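Local coordinates for uncharacterized conserved protein of COG5135 (Nostoc punctiforme, PDB 2I51), which binds flavin mononucleotide and is probably a flavin-dependent redox protein akin to pyridoxamine 5'-phosphate oxidase, its substrate not established, at residues A[11-14]-A[15-19]; A[116-119]-A[120-123]; A[145-148]-A[149-152]. All coordinates share one frame; numbering follows the deposited sequence. Where two conformers were deposited one is given.

Contact 1: residues A[11-14]-A[15-19]; sequences IAHA and LHRNR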
loop_
_atom_site.group_PDB
_atom_site.type_symbol
_atom_site.label_atom_id
_atom_site.label_comp_id
_atom_site.label_asym_id
_atom_site.label_seq_id
_atom_site.Cartn_x
_atom_site.Cartn_y
_atom_site.Cartn_z
ATOM N N ILE A 11 -4.416 -17.861 1.697
ATOM C CA ILE A 11 -4.719 -16.785 2.626
ATOM C C ILE A 11 -4.913 -17.317 4.050
ATOM O O ILE A 11 -4.432 -16.745 5.015
ATOM C CB ILE A 11 -6.001 -15.973 2.198
ATOM C CG1 ILE A 11 -5.582 -15.044 1.037
ATOM C CG2 ILE A 11 -6.601 -15.146 3.382
ATOM C CD1 ILE A 11 -4.767 -13.852 1.457
ATOM N N ALA A 12 -5.658 -18.436 4.171
ATOM C CA ALA A 12 -5.888 -18.994 5.489
ATOM C C ALA A 12 -4.585 -19.394 6.148
ATOM O O ALA A 12 -4.388 -19.206 7.342
ATOM C CB ALA A 12 -6.826 -20.204 5.388
ATOM N N HIS A 13 -3.690 -19.977 5.367
ATOM C CA HIS A 13 -2.370 -20.431 5.903
ATOM C C HIS A 13 -1.520 -19.232 6.271
ATOM O O HIS A 13 -0.764 -19.304 7.251
ATOM C CB HIS A 13 -1.699 -21.334 4.871
ATOM C CG HIS A 13 -0.492 -22.051 5.388
ATOM N ND1 HIS A 13 0.633 -22.336 4.630
ATOM C CD2 HIS A 13 -0.339 -22.721 6.549
ATOM C CE1 HIS A 13 1.460 -23.086 5.360
ATOM N NE2 HIS A 13 0.887 -23.316 6.526
ATOM N N ALA A 14 -1.581 -18.144 5.521
ATOM C CA ALA A 14 -0.836 -16.936 5.874
ATOM C C ALA A 14 -1.389 -16.316 7.150
ATOM O O ALA A 14 -0.635 -15.998 8.086
ATOM C CB ALA A 14 -0.873 -15.933 4.702
ATOM N N LEU A 15 -2.715 -16.207 7.231
ATOM C CA LEU A 15 -3.319 -15.617 8.433
ATOM C C LEU A 15 -2.957 -16.445 9.663
ATOM O O LEU A 15 -2.560 -15.910 10.705
ATOM C CB LEU A 15 -4.846 -15.559 8.288
ATOM C CG LEU A 15 -5.341 -14.461 7.358
ATOM C CD1 LEU A 15 -6.779 -14.751 6.936
ATOM C CD2 LEU A 15 -5.204 -13.077 8.027
ATOM N N HIS A 16 -3.060 -17.762 9.579
ATOM C CA HIS A 16 -2.760 -18.595 10.708
ATOM C C HIS A 16 -1.309 -18.464 11.173
ATOM O O HIS A 16 -1.025 -18.370 12.373
ATOM C CB HIS A 16 -3.154 -20.038 10.412
ATOM C CG HIS A 16 -2.928 -20.958 11.546
ATOM N ND1 HIS A 16 -3.613 -20.826 12.738
ATOM C CD2 HIS A 16 -2.094 -22.012 11.683
ATOM C CE1 HIS A 16 -3.184 -21.776 13.571
ATOM N NE2 HIS A 16 -2.258 -22.502 12.957
ATOM N N ARG A 17 -0.375 -18.484 10.232
ATOM C CA ARG A 17 1.039 -18.466 10.574
ATOM C C ARG A 17 1.510 -17.092 10.980
ATOM O O ARG A 17 2.621 -16.963 11.497
ATOM C CB ARG A 17 1.874 -18.987 9.422
ATOM C CG ARG A 17 1.754 -20.451 9.186
ATOM C CD ARG A 17 2.680 -20.907 8.109
ATOM N NE ARG A 17 2.296 -20.253 6.873
ATOM C CZ ARG A 17 2.962 -20.285 5.734
ATOM N NH1 ARG A 17 4.056 -20.997 5.605
ATOM N NH2 ARG A 17 2.471 -19.608 4.696
ATOM N N ASN A 18 0.673 -16.088 10.824
ATOM C CA ASN A 18 0.969 -14.717 11.258
ATOM C C ASN A 18 0.106 -14.239 12.422
ATOM O O ASN A 18 0.108 -13.051 12.745
ATOM C CB ASN A 18 0.897 -13.730 10.081
ATOM C CG ASN A 18 2.024 -13.904 9.116
ATOM O OD1 ASN A 18 2.992 -13.136 9.161
ATOM N ND2 ASN A 18 1.949 -14.886 8.244
ATOM N N ARG A 19 -0.620 -15.146 13.070
ATOM C CA ARG A 19 -1.608 -14.790 14.078
ATOM C C ARG A 19 -0.974 -14.130 15.320
ATOM O O ARG A 19 -1.735 -13.464 16.046
ATOM C CB ARG A 19 -2.425 -16.015 14.460
ATOM C CG ARG A 19 -1.716 -17.051 15.207
ATOM C CD ARG A 19 -2.606 -18.307 15.362
ATOM N NE ARG A 19 -1.972 -19.329 16.158
ATOM C CZ ARG A 19 -0.979 -20.114 15.785
ATOM N NH1 ARG A 19 -0.447 -20.083 14.569
ATOM N NH2 ARG A 19 -0.509 -21.010 16.652
#
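Leu15 N, His16 N and Arg17 N donate in turn to Ile11 O, Ala12 O and His13 O, the i to i+4 ladder of an alpha-helix, the first bond being nearly straight (N-H...O 168°). One turn apart on helix 8-17, the Arg17 guanidinium lies flat on a face of the His13 imidazole, planes 9° apart, with Arg17 CZ 3.2 Å from His13 CE1. A bend at chi3 (-63°) folds the arginine back, which also lets Arg17 NE reach His13 O at 3.2 Å from the face of that carbonyl opposite to Arg17 N. Beyond the stack, Arg17 NH2 makes a salt bridge with Glu86 of strand 86-97. An alanine in place of Arg17 removes the guanidinium and would probably leave Glu86 without this cation and the imidazole freer to turn. Asn18, the first residue to leave helical angles, donates from ND2 to Ala14 O (2.8 Å), whose bond from Asn18 N is weak. Ile11 CG2 meets Leu15 CD1 at 3.6 Å, and both side chains touch Trp79. The close stack would favour a neutral His13, since the arginine's positive charge should oppose protonation of the ring.

Contact 2: residues A[116-119]-A[120-123]; sequences ELSD and AARL. With EDO (1,2-ethanediol), chain E.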
loop_
_atom_site.group_PDB
_atom_site.type_symbol
_atom_site.label_atom_id
_atom_site.label_comp_id
_atom_site.label_asym_id
_atom_site.label_seq_id
_atom_site.Cartn_x
_atom_site.Cartn_y
_atom_site.Cartn_z
ATOM N N GLU A 116 -20.692 -6.350 14.923
ATOM C CA GLU A 116 -19.534 -7.150 15.260
ATOM C C GLU A 116 -18.354 -6.333 15.732
ATOM O O GLU A 116 -17.377 -6.875 16.314
ATOM C CB GLU A 116 -19.149 -7.991 14.011
ATOM C CG GLU A 116 -20.147 -9.073 13.741
ATOM C CD GLU A 116 -20.160 -9.701 12.339
ATOM O OE1 GLU A 116 -19.273 -9.379 11.527
ATOM O OE2 GLU A 116 -21.075 -10.543 12.073
ATOM N N LEU A 117 -18.358 -5.047 15.454
ATOM C CA LEU A 117 -17.295 -4.184 15.892
ATOM C C LEU A 117 -17.181 -4.062 17.406
ATOM O O LEU A 117 -18.136 -4.280 18.146
ATOM C CB LEU A 117 -17.471 -2.788 15.323
ATOM C CG LEU A 117 -17.463 -2.670 13.795
ATOM C CD1 LEU A 117 -17.675 -1.205 13.442
ATOM C CD2 LEU A 117 -16.164 -3.177 13.174
ATOM N N SER A 118 -15.996 -3.646 17.887
ATOM C CA SER A 118 -15.937 -3.188 19.248
ATOM C C SER A 118 -16.586 -1.807 19.473
ATOM O O SER A 118 -16.788 -1.032 18.541
ATOM C CB SER A 118 -14.464 -3.074 19.710
ATOM O OG SER A 118 -13.824 -2.101 18.914
ATOM N N ASP A 119 -16.856 -1.470 20.734
ATOM C CA ASP A 119 -17.285 -0.113 21.053
ATOM C C ASP A 119 -16.298 0.908 20.554
ATOM O O ASP A 119 -16.680 1.934 20.043
ATOM C CB ASP A 119 -17.524 0.080 22.560
ATOM C CG ASP A 119 -18.786 -0.578 23.060
ATOM O OD1 ASP A 119 -19.781 -0.708 22.288
ATOM O OD2 ASP A 119 -18.831 -0.891 24.278
ATOM N N ALA A 120 -15.005 0.637 20.746
ATOM C CA ALA A 120 -13.989 1.600 20.304
ATOM C C ALA A 120 -14.069 1.906 18.814
ATOM O O ALA A 120 -13.933 3.074 18.372
ATOM C CB ALA A 120 -12.557 1.068 20.678
ATOM N N ALA A 121 -14.285 0.857 18.028
ATOM C CA ALA A 121 -14.326 0.972 16.614
ATOM C C ALA A 121 -15.594 1.747 16.217
ATOM O O ALA A 121 -15.529 2.627 15.366
ATOM C CB ALA A 121 -14.260 -0.398 15.913
ATOM N N ARG A 122 -16.744 1.441 16.840
ATOM C CA ARG A 122 -17.948 2.241 16.517
ATOM C C ARG A 122 -17.825 3.714 16.896
ATOM O O ARG A 122 -18.299 4.589 16.192
ATOM C CB ARG A 122 -19.189 1.655 17.172
ATOM C CG ARG A 122 -19.698 0.351 16.551
ATOM C CD ARG A 122 -21.027 -0.094 17.142
ATOM N NE ARG A 122 -20.878 -0.666 18.488
ATOM C CZ ARG A 122 -20.569 -1.932 18.721
ATOM N NH1 ARG A 122 -20.512 -2.828 17.740
ATOM N NH2 ARG A 122 -20.299 -2.298 19.956
ATOM N N LEU A 123 -17.155 3.974 18.046
ATOM C CA LEU A 123 -17.017 5.338 18.586
ATOM C C LEU A 123 -16.318 6.259 17.570
ATOM O O LEU A 123 -16.650 7.434 17.460
ATOM C CB LEU A 123 -16.228 5.333 19.919
ATOM C CG LEU A 123 -16.941 5.001 21.245
ATOM C CD1 LEU A 123 -15.949 4.644 22.343
ATOM C CD2 LEU A 123 -17.804 6.163 21.724
HETATM C C1 EDO E . -23.360 -9.668 13.923
HETATM O O1 EDO E . -22.872 -11.016 13.956
HETATM C C2 EDO E . -24.828 -9.649 14.298
HETATM O O2 EDO E . -24.903 -9.285 15.674
HETATM O O HOH W 1 -19.881 -5.020 20.906
HETATM O O HOH W 2 -21.359 1.408 20.405
#
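Arg122 folds back over Leu117 and Ser118, at the turn that begins its own helix, and the closely packed part of the contact gathers round it. Its guanidinium has Ser118 O over one face, while Arg122 NH1 lies 2.8 Å from Leu117 O in a bond weakened by its poor angle (117°). That same NH1 donates to Trp114 O, a backbone oxygen at the end of helix 107-116, and the arginine side chain also touches Pro146 and Pro148. Buried Leu117 adds apolar contact: its CB is 4.0 Å from Ala121 CB, and its CD1 approaches the CG methylene of Arg122. The turn joins helix 107-116 to helix 119-123, and Ser118 is the N-cap of the latter. With chi1 at 63°, Ser118 OG sits between its backbone N and carbonyl carbon, where it accepts from Ala121 N at 3.1 Å. The first helical bonds follow at once, Arg122 N to Ser118 O and Leu123 N to Asp119 O. The exposed side, round Asp119, has few carbon contacts and is bridged by charge and water. Its salt bridge is itself short, 2.9 Å from Asp119 OD1 to Arg122 NH2; the oxygen lies in the guanidinium plane, but the carboxylate is turned 80° to it and is approached from above its own plane. One water links Asp119 OD1 to Arg122 NE, and a second accepts from Arg122 NH2 while donating weakly to Leu117 O. Farther out, Glu116 OE1 pairs with Arg56, and Glu116 OE2 accepts from O1 of a 1,2-ethanediol (2.6 Å), probably a remnant of the crystallisation liquor.

Contact 3: residues A[145-148]-A[149-152]; sequences PPDP and IEPV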
loop_
_atom_site.group_PDB
_atom_site.type_symbol
_atom_site.label_atom_id
_atom_site.label_comp_id
_atom_site.label_asym_id
_atom_site.label_seq_id
_atom_site.Cartn_x
_atom_site.Cartn_y
_atom_site.Cartn_z
ATOM N N PRO A 145 -21.008 6.379 23.189
ATOM C CA PRO A 145 -21.031 5.346 22.157
ATOM C C PRO A 145 -22.285 5.441 21.347
ATOM O O PRO A 145 -23.342 5.706 21.885
ATOM C CB PRO A 145 -21.160 4.045 22.985
ATOM C CG PRO A 145 -21.735 4.477 24.292
ATOM C CD PRO A 145 -21.032 5.779 24.537
ATOM N N PRO A 146 -22.186 5.191 20.037
ATOM C CA PRO A 146 -23.409 5.127 19.272
ATOM C C PRO A 146 -24.230 3.864 19.568
ATOM O O PRO A 146 -23.760 2.918 20.225
ATOM C CB PRO A 146 -22.913 5.153 17.835
ATOM C CG PRO A 146 -21.663 4.505 17.895
ATOM C CD PRO A 146 -21.022 4.959 19.197
ATOM N N ASP A 147 -25.431 3.824 19.023
ATOM C CA ASP A 147 -26.287 2.624 19.099
ATOM C C ASP A 147 -25.491 1.430 18.564
ATOM O O ASP A 147 -25.020 1.470 17.450
ATOM C CB ASP A 147 -27.501 2.868 18.192
ATOM C CG ASP A 147 -28.545 1.839 18.291
ATOM O OD1 ASP A 147 -28.182 0.658 18.397
ATOM O OD2 ASP A 147 -29.724 2.145 18.208
ATOM N N PRO A 148 -25.311 0.382 19.379
ATOM C CA PRO A 148 -24.479 -0.733 18.936
ATOM C C PRO A 148 -25.211 -1.721 18.038
ATOM O O PRO A 148 -24.594 -2.648 17.501
ATOM C CB PRO A 148 -24.092 -1.396 20.261
ATOM C CG PRO A 148 -25.273 -1.138 21.158
ATOM C CD PRO A 148 -25.674 0.278 20.813
ATOM N N ILE A 149 -26.491 -1.472 17.814
ATOM C CA ILE A 149 -27.345 -2.321 16.981
ATOM C C ILE A 149 -27.517 -1.725 15.570
ATOM O O ILE A 149 -27.588 -2.432 14.556
ATOM C CB ILE A 149 -28.738 -2.516 17.641
ATOM C CG1 ILE A 149 -28.573 -3.116 19.026
ATOM C CG2 ILE A 149 -29.701 -3.331 16.777
ATOM C CD1 ILE A 149 -27.849 -4.399 19.051
ATOM N N GLU A 150 -27.642 -0.391 15.496
ATOM C CA GLU A 150 -28.077 0.314 14.294
ATOM C C GLU A 150 -26.980 1.219 13.785
ATOM O O GLU A 150 -26.592 2.147 14.484
ATOM C CB GLU A 150 -29.315 1.149 14.647
ATOM C CG GLU A 150 -30.425 0.306 15.271
ATOM C CD GLU A 150 -31.824 0.825 15.169
ATOM O OE1 GLU A 150 -32.087 1.873 14.535
ATOM O OE2 GLU A 150 -32.751 0.167 15.704
ATOM N N PRO A 151 -26.439 0.991 12.595
ATOM C CA PRO A 151 -25.303 1.763 12.112
ATOM C C PRO A 151 -25.593 3.225 11.908
ATOM O O PRO A 151 -26.681 3.589 11.498
ATOM C CB PRO A 151 -24.917 1.078 10.793
ATOM C CG PRO A 151 -26.090 0.286 10.397
ATOM C CD PRO A 151 -26.828 -0.091 11.653
ATOM N N VAL A 152 -24.570 4.062 12.144
ATOM C CA VAL A 152 -24.697 5.496 11.911
ATOM C C VAL A 152 -24.558 5.787 10.415
ATOM O O VAL A 152 -23.992 4.988 9.679
ATOM C CB VAL A 152 -23.652 6.267 12.758
ATOM C CG1 VAL A 152 -23.895 6.055 14.261
ATOM C CG2 VAL A 152 -22.249 5.871 12.351
#
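Asp147 OD1 accepts from both Ile149 N and Glu150 N, closing an Asx turn in the proline-rich loop that runs from helix 119-123 to strand 155-169. The two bonds differ in direction. Ile149 N, 2.8 Å from Asp147 OD1, approaches nearly along the C-O axis of the carboxylate, with an N-H...O angle of 154°. Glu150 N comes to the same oxygen at 3.1 Å, but from well above the carboxylate plane, 73° out of it, and its bond is less straight. The aspartate can serve both amides because its CG stands anti to the backbone N (chi1 -172°), carrying the carboxylate forward across the turn. This matters in a segment where Pro145, Pro146, Pro148 and Pro151 bring no amide hydrogen: the backbone N-H groups of Ile149 and Glu150 are satisfied by a side chain, without any regular helix or strand. Two backbone acceptors are satisfied from the end of helix 107-116, Asp147 O by Trp114 NE1 and Ile149 O by Gln115 NE2, and these bonds tie the exposed loop to the body of the chain. The other carboxylate oxygen has a less favourable neighbour. Asp147 OD2 lies 3.5 Å from Glu150 CG and 4.4 Å from Glu150 OE1, so the two acids probably repel each other mildly, while the two amides gripping OD1 would help to stabilise the aspartate's negative charge. Away from the carboxylate, Pro146 and Val152 come into apolar contact, and both rest on Trp114. There the contact is carried by a single pair of carbons, Pro146 CB and Val152 CG1, 3.8 Å apart.

How the contacts relate
Along the chain the three contacts come strictly in series, and none nests within or crosses another. Each is local: contact 1 finishes the helix at 8-17 and fastens it to strands 74-81 and 86-97; contact 2 turns the chain from helix 107-116 into helix 119-123; contact 3 shapes the loop leading to strand 155-169. Contact 1 stands apart, its centre about 24 Å from that of contact 2 and about 31 Å from that of contact 3. Contacts 2 and 3 touch, their centres about 9 Å apart, with Arg122 NE 3.6 Å from Pro148 CA. Trp114 and Gln115, at the end of helix 107-116, join them further by hydrogen bonding to both, Gln115 only weakly to Arg122.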